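Metallo-beta-lactamase domain-containing protein 1 (Thermotoga maritima, PDB 1ZTC) probably acts as a dinuclear metal-dependent hydrolase of the metallo-beta-lactamase fold, with predicted endoribonuclease activity that cuts RNA by adding water. Local coordinates at residues Met13-Leu18 with Val38-Lys43. Residues are numbered along the deposited sequence; the frame is centred on the assembly and turned at random.
Sequences MELKIL and VYLEHK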
# COMPACT_ATOMS: atom_id res chain seq x y z
N MSE A 13 32.24 -3.12 -14.86
CA MSE A 13 30.84 -2.77 -14.76
C MSE A 13 30.41 -2.72 -13.29
O MSE A 13 30.59 -3.68 -12.56
CB MSE A 13 30.00 -3.79 -15.51
CG MSE A 13 28.53 -3.48 -15.45
SE MSE A 13 27.53 -4.56 -16.67
CE MSE A 13 27.52 -3.59 -17.92
N GLU A 14 29.86 -1.58 -12.88
CA GLU A 14 29.44 -1.36 -11.52
C GLU A 14 27.92 -1.42 -11.44
O GLU A 14 27.26 -0.81 -12.25
CB GLU A 14 29.86 0.04 -11.05
CG GLU A 14 31.35 0.19 -10.79
CD GLU A 14 31.74 -0.19 -9.37
OE1 GLU A 14 30.92 0.05 -8.43
OE2 GLU A 14 32.86 -0.72 -9.20
N LEU A 15 27.41 -2.11 -10.43
CA LEU A 15 25.99 -2.27 -10.20
C LEU A 15 25.51 -1.42 -9.01
O LEU A 15 26.17 -1.37 -7.98
CB LEU A 15 25.71 -3.72 -9.89
CG LEU A 15 24.30 -4.04 -9.36
CD1 LEU A 15 23.35 -4.02 -10.47
CD2 LEU A 15 24.27 -5.36 -8.69
N LYS A 16 24.37 -0.77 -9.18
CA LYS A 16 23.65 -0.18 -8.08
C LYS A 16 22.17 -0.56 -8.21
O LYS A 16 21.58 -0.43 -9.28
CB LYS A 16 23.81 1.33 -8.07
CG LYS A 16 23.31 1.98 -6.74
CD LYS A 16 23.49 3.51 -6.70
CE LYS A 16 23.06 4.17 -5.36
NZ LYS A 16 23.59 3.48 -4.14
N ILE A 17 21.59 -1.06 -7.12
CA ILE A 17 20.17 -1.31 -7.07
C ILE A 17 19.49 -0.03 -6.59
O ILE A 17 19.60 0.35 -5.43
CB ILE A 17 19.83 -2.52 -6.18
CG1 ILE A 17 20.47 -3.79 -6.77
CG2 ILE A 17 18.32 -2.73 -6.11
CD1 ILE A 17 20.52 -4.97 -5.83
N LEU A 18 18.81 0.66 -7.50
CA LEU A 18 18.20 1.94 -7.18
C LEU A 18 16.93 1.79 -6.35
O LEU A 18 16.62 2.63 -5.49
CB LEU A 18 17.87 2.69 -8.47
CG LEU A 18 19.03 2.94 -9.42
CD1 LEU A 18 18.59 3.92 -10.48
CD2 LEU A 18 20.28 3.46 -8.69
N VAL A 38 17.52 -1.61 -11.55
CA VAL A 38 18.95 -1.88 -11.58
C VAL A 38 19.62 -0.87 -12.50
O VAL A 38 19.16 -0.62 -13.62
CB VAL A 38 19.19 -3.33 -12.09
CG1 VAL A 38 20.61 -3.57 -12.50
CG2 VAL A 38 18.78 -4.31 -10.98
N TYR A 39 20.71 -0.30 -11.99
CA TYR A 39 21.52 0.66 -12.71
C TYR A 39 22.93 0.10 -12.85
O TYR A 39 23.49 -0.44 -11.89
CB TYR A 39 21.55 1.96 -11.93
CG TYR A 39 22.46 3.04 -12.52
CD1 TYR A 39 22.11 3.72 -13.66
CD2 TYR A 39 23.65 3.38 -11.89
CE1 TYR A 39 22.90 4.69 -14.18
CE2 TYR A 39 24.46 4.38 -12.42
CZ TYR A 39 24.07 5.04 -13.55
OH TYR A 39 24.85 6.04 -14.10
N LEU A 40 23.49 0.22 -14.06
CA LEU A 40 24.83 -0.26 -14.36
C LEU A 40 25.62 0.81 -15.09
O LEU A 40 25.09 1.46 -15.99
CB LEU A 40 24.79 -1.49 -15.24
CG LEU A 40 24.01 -2.69 -14.71
CD1 LEU A 40 23.63 -3.62 -15.85
CD2 LEU A 40 24.86 -3.44 -13.68
N GLU A 41 26.88 0.97 -14.70
CA GLU A 41 27.80 1.82 -15.43
C GLU A 41 28.91 0.97 -16.02
O GLU A 41 29.54 0.19 -15.31
CB GLU A 41 28.41 2.89 -14.50
CG GLU A 41 27.46 4.02 -14.15
CD GLU A 41 28.09 5.13 -13.31
OE1 GLU A 41 29.31 5.04 -13.00
OE2 GLU A 41 27.34 6.11 -12.96
N HIS A 42 29.12 1.11 -17.32
CA HIS A 42 30.17 0.42 -18.04
C HIS A 42 30.65 1.32 -19.15
O HIS A 42 29.87 1.72 -20.00
CB HIS A 42 29.63 -0.87 -18.65
CG HIS A 42 30.64 -1.61 -19.47
ND1 HIS A 42 31.74 -2.24 -18.91
CD2 HIS A 42 30.72 -1.82 -20.81
CE1 HIS A 42 32.43 -2.82 -19.87
NE2 HIS A 42 31.84 -2.57 -21.03
N LYS A 43 31.94 1.62 -19.12
CA LYS A 43 32.54 2.59 -20.02
C LYS A 43 31.71 3.88 -20.02
O LYS A 43 31.54 4.52 -18.99
CB LYS A 43 32.73 2.01 -21.43
CG LYS A 43 33.67 0.83 -21.52
CD LYS A 43 33.74 0.33 -22.96
CE LYS A 43 34.83 -0.71 -23.16
NZ LYS A 43 34.79 -1.32 -24.53
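V38 meets L15 through methyl groups: its CG1, anti to the backbone N (chi1 164°), lies 3.4 Å from CD1 of L15, tighter than an ordinary carbon contact. One residue on, the backbones of Y39 and K16 join as an antiparallel hydrogen-bonded pair, with Y39 N to K16 O at 2.8 Å and K16 N to Y39 O at 2.9 Å. The Y39 side chain stands on the other face, its CB 3.7 Å from L18 CG and its ring edge against K16 CB. Its hydroxyl donates to E41 OE2 (2.7 Å) on the anti lone pair. L40 returns to the face of V38, its CD2 3.6 Å from L15 CD1 and its CD1 beside the selenium of M13, a selenomethionine. E41 pairs with E14 by two further backbone bonds. At H42 the M13 chain, bent at chi3 (-93°), brings CE to 3.5 Å from H42 CB; H42 NE2 hydrogen-bonds D141, whereas ND1 is buried without a partner. This exemplifies pairing of the outermost strand of the six-stranded sheet with its neighbour in the metallo-beta-lactamase sandwich: V38 and L15 reach I171 and V169 of the second sheet, while Y39 and L18 pack on L67 and F64 of helix 57-67, on the side that also carries charged E14, K16 and E41. Four backbone bonds thus set the register, and methyl and selenomethionine contacts hold the apolar side, leaving one imidazole nitrogen unsatisfied.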